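Local coordinates for putative polyketide cyclase (Silicibacter sp. TM1040, PDB 3F8H), which is of unknown function but may act as a polyketide cyclase of the SnoaL-like family, at residues A[26-31]-A[92-97]. Numbering follows the deposited sequence.
Sequences RYFDAF and AAAEYT. With MPD ((4S)-2-methyl-2,4-pentanediol), chain D.
Two polar groups hold the phenol oxygen of Tyr96: its OH lies 2.7 Å from O2 of the bound 2-methyl-2,4-pentanediol and also hydrogen-bonds to Ser123 on the neighbouring strand 115-128. The diol, probably taken up from the crystallisation liquor, reaches across to helix 23-33, where its O4 is hydrogen-bonded to Tyr27 OH at 2.9 Å, near the plane of that ring and at its edge. Tyrosine suits both places, since each ring can lie among apolar neighbours while its hydroxyl extends to a polar group. Helix and strand also meet directly through Phe28, whose CE2 touches Ala94 CB at 3.6 Å and whose CZ lies 3.7 Å from Tyr96 CE1. The Phe28 and Tyr96 rings meet obliquely, their planes inclined at 53°. Tyr27 CD2 sits over the centre of one Phe28 face, and the small methyl of Ala94 lets the phenylalanine approach the sheet closely. On Phe31, CG is anti to the backbone N (chi1 180°), which directs the ring to the diol; methyl C1 lies 3.7 Å above the centre of one face. Were Phe31 an alanine, this methyl would probably lose the aromatic face beneath it, and the diol would be freer to shift between its two hydroxyl partners. Buried between helix and curved sheet, with aromatic walls and hydroxyls directed inward, the arrangement is consistent with the ligand pocket in the cone-shaped alpha+beta fold of SnoaL-like proteins.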
ATOM      1  N   ARG A  26       0.019  14.735  11.214  1.00 40.28           N
ATOM      2  CA  ARG A  26       0.427  16.112  10.919  0.50 40.40           C
ATOM      3  C   ARG A  26       0.801  16.260   9.455  1.00 40.73           C
ATOM      4  O   ARG A  26       0.423  17.232   8.798  1.00 40.09           O
ATOM      5  CB  ARG A  26       1.564  16.586  11.819  0.50 41.21           C
ATOM      6  CG  ARG A  26       1.086  16.864  13.233  0.50 44.16           C
ATOM      7  CD  ARG A  26       2.127  17.604  14.049  0.50 48.30           C
ATOM      8  NE  ARG A  26       3.262  16.751  14.337  0.50 47.03           N
ATOM      9  CZ  ARG A  26       4.453  16.872  13.778  0.50 45.35           C
ATOM     10  NH1 ARG A  26       4.708  17.867  12.935  0.50 40.76           N
ATOM     11  NH2 ARG A  26       5.390  16.037  14.132  0.50 44.37           N
ATOM     12  N   TYR A  27       1.482  15.247   8.955  1.00 39.84           N
ATOM     13  CA  TYR A  27       1.935  15.209   7.587  1.00 39.32           C
ATOM     14  C   TYR A  27       0.768  15.285   6.609  1.00 41.01           C
ATOM     15  O   TYR A  27       0.761  16.086   5.671  1.00 40.70           O
ATOM     16  CB  TYR A  27       2.775  13.964   7.340  1.00 38.52           C
ATOM     17  CG  TYR A  27       3.149  13.690   5.920  1.00 43.56           C
ATOM     18  CD1 TYR A  27       4.276  14.266   5.358  1.00 44.70           C
ATOM     19  CD2 TYR A  27       2.395  12.803   5.127  1.00 45.27           C
ATOM     20  CE1 TYR A  27       4.650  13.976   4.062  1.00 43.98           C
ATOM     21  CE2 TYR A  27       2.735  12.540   3.824  1.00 42.12           C
ATOM     22  CZ  TYR A  27       3.884  13.116   3.286  1.00 50.30           C
ATOM     23  OH  TYR A  27       4.279  12.880   1.975  1.00 45.35           O
ATOM     24  N   PHE A  28      -0.238  14.462   6.846  1.00 41.28           N
ATOM     25  CA  PHE A  28      -1.411  14.446   5.957  1.00 41.06           C
ATOM     26  C   PHE A  28      -2.308  15.641   6.132  1.00 41.22           C
ATOM     27  O   PHE A  28      -2.921  16.104   5.177  1.00 41.50           O
ATOM     28  CB  PHE A  28      -2.197  13.173   6.115  1.00 41.40           C
ATOM     29  CG  PHE A  28      -1.522  11.981   5.488  1.00 40.31           C
ATOM     30  CD1 PHE A  28      -1.197  11.980   4.146  1.00 42.39           C
ATOM     31  CD2 PHE A  28      -1.260  10.852   6.222  1.00 42.05           C
ATOM     32  CE1 PHE A  28      -0.604  10.867   3.543  1.00 39.45           C
ATOM     33  CE2 PHE A  28      -0.658   9.746   5.611  1.00 42.58           C
ATOM     34  CZ  PHE A  28      -0.333   9.774   4.282  1.00 39.78           C
ATOM     35  N   ASP A  29      -2.391  16.123   7.366  1.00 40.73           N
ATOM     36  CA  ASP A  29      -3.145  17.343   7.659  1.00 41.17           C
ATOM     37  C   ASP A  29      -2.517  18.516   6.904  1.00 40.14           C
ATOM     38  O   ASP A  29      -3.214  19.366   6.340  1.00 39.16           O
ATOM     39  CB  ASP A  29      -3.173  17.688   9.158  1.00 41.12           C
ATOM     40  CG  ASP A  29      -4.176  16.873   9.934  1.00 47.64           C
ATOM     41  OD1 ASP A  29      -5.068  16.261   9.306  1.00 48.22           O
ATOM     42  OD2 ASP A  29      -4.073  16.872  11.184  1.00 55.57           O
ATOM     43  N   ALA A  30      -1.194  18.560   6.891  1.00 38.25           N
ATOM     44  CA  ALA A  30      -0.469  19.657   6.177  1.00 38.13           C
ATOM     45  C   ALA A  30      -0.764  19.559   4.667  1.00 38.53           C
ATOM     46  O   ALA A  30      -1.060  20.540   3.989  1.00 39.16           O
ATOM     47  CB  ALA A  30       1.061  19.600   6.455  1.00 37.99           C
ATOM     48  N   PHE A  31      -0.689  18.341   4.150  1.00 40.91           N
ATOM     49  CA  PHE A  31      -1.017  18.046   2.754  1.00 40.33           C
ATOM     50  C   PHE A  31      -2.383  18.612   2.377  1.00 40.34           C
ATOM     51  O   PHE A  31      -2.529  19.326   1.401  1.00 40.63           O
ATOM     52  CB  PHE A  31      -0.969  16.520   2.481  1.00 41.72           C
ATOM     53  CG  PHE A  31      -1.307  16.140   1.053  1.00 37.73           C
ATOM     54  CD1 PHE A  31      -2.626  15.952   0.669  1.00 42.29           C
ATOM     55  CD2 PHE A  31      -0.313  15.986   0.088  1.00 43.48           C
ATOM     56  CE1 PHE A  31      -2.965  15.629  -0.652  1.00 44.60           C
ATOM     57  CE2 PHE A  31      -0.648  15.663  -1.231  1.00 44.71           C
ATOM     58  CZ  PHE A  31      -1.981  15.488  -1.596  1.00 41.20           C
ATOM     59  N   ALA A  92       5.023   3.031  10.374  1.00 39.70           N
ATOM     60  CA  ALA A  92       3.609   3.412  10.272  1.00 39.25           C
ATOM     61  C   ALA A  92       3.062   3.177   8.874  1.00 38.22           C
ATOM     62  O   ALA A  92       3.808   2.980   7.931  1.00 38.32           O
ATOM     63  CB  ALA A  92       3.388   4.892  10.676  1.00 39.39           C
ATOM     64  N   ALA A  93       1.741   3.147   8.812  1.00 38.25           N
ATOM     65  CA  ALA A  93       0.975   2.917   7.600  1.00 40.92           C
ATOM     66  C   ALA A  93      -0.273   3.759   7.631  1.00 41.86           C
ATOM     67  O   ALA A  93      -0.744   4.130   8.665  1.00 40.62           O
ATOM     68  CB  ALA A  93       0.601   1.447   7.435  1.00 40.98           C
ATOM     69  N   ALA A  94      -0.756   4.110   6.453  1.00 42.81           N
ATOM     70  CA  ALA A  94      -1.993   4.863   6.380  1.00 43.38           C
ATOM     71  C   ALA A  94      -2.751   4.459   5.156  1.00 41.97           C
ATOM     72  O   ALA A  94      -2.174   4.267   4.085  1.00 40.42           O
ATOM     73  CB  ALA A  94      -1.698   6.360   6.354  1.00 44.11           C
ATOM     74  N   GLU A  95      -4.053   4.330   5.336  1.00 39.85           N
ATOM     75  CA  GLU A  95      -4.966   4.026   4.231  1.00 38.59           C
ATOM     76  C   GLU A  95      -5.994   5.145   4.165  1.00 39.29           C
ATOM     77  O   GLU A  95      -6.495   5.643   5.191  1.00 38.57           O
ATOM     78  CB  GLU A  95      -5.655   2.677   4.403  1.00 39.13           C
ATOM     79  CG  GLU A  95      -6.215   2.225   3.068  1.00 43.46           C
ATOM     80  CD  GLU A  95      -6.933   0.888   3.100  1.00 44.22           C
ATOM     81  OE1 GLU A  95      -7.371   0.412   4.176  1.00 42.67           O
ATOM     82  OE2 GLU A  95      -7.066   0.320   2.021  1.00 46.12           O
ATOM     83  N   TYR A  96      -6.294   5.582   2.956  1.00 38.21           N
ATOM     84  CA  TYR A  96      -7.179   6.737   2.793  1.00 38.75           C
ATOM     85  C   TYR A  96      -7.723   6.811   1.372  1.00 39.43           C
ATOM     86  O   TYR A  96      -7.338   6.044   0.489  1.00 39.34           O
ATOM     87  CB  TYR A  96      -6.423   8.028   3.157  1.00 37.02           C
ATOM     88  CG  TYR A  96      -5.051   8.113   2.508  1.00 40.69           C
ATOM     89  CD1 TYR A  96      -3.966   7.555   3.119  1.00 38.94           C
ATOM     90  CD2 TYR A  96      -4.865   8.707   1.255  1.00 39.61           C
ATOM     91  CE1 TYR A  96      -2.704   7.568   2.511  1.00 44.07           C
ATOM     92  CE2 TYR A  96      -3.631   8.728   0.646  1.00 42.21           C
ATOM     93  CZ  TYR A  96      -2.545   8.151   1.280  1.00 44.20           C
ATOM     94  OH  TYR A  96      -1.294   8.160   0.694  1.00 40.78           O
ATOM     95  N   THR A  97      -8.607   7.776   1.215  1.00 39.05           N
ATOM     96  CA  THR A  97      -9.280   8.092  -0.044  1.00 41.87           C
ATOM     97  C   THR A  97      -8.789   9.421  -0.610  1.00 43.14           C
ATOM     98  O   THR A  97      -8.775  10.442   0.059  1.00 43.06           O
ATOM     99  CB  THR A  97     -10.813   8.159   0.107  1.00 42.05           C
ATOM    100  OG1 THR A  97     -11.278   6.908   0.630  1.00 42.22           O
ATOM    101  CG2 THR A  97     -11.517   8.444  -1.284  1.00 40.66           C
TER
HETATM  102  C1  MPD D 133      -1.013  12.093  -0.006  1.00 45.52           C
HETATM  103  C2  MPD D 133      -0.263  11.247  -1.013  1.00 39.58           C
HETATM  104  O2  MPD D 133       0.314  10.128  -0.309  1.00 41.63           O
HETATM  105  CM  MPD D 133      -1.228  10.793  -2.088  1.00 40.17           C
HETATM  106  C3  MPD D 133       0.895  11.994  -1.638  1.00 36.83           C
HETATM  107  C4  MPD D 133       1.816  12.561  -0.542  1.00 38.64           C
HETATM  108  O4  MPD D 133       2.632  11.568   0.035  1.00 37.85           O
HETATM  109  C5  MPD D 133       2.719  13.646  -1.116  1.00 38.94           C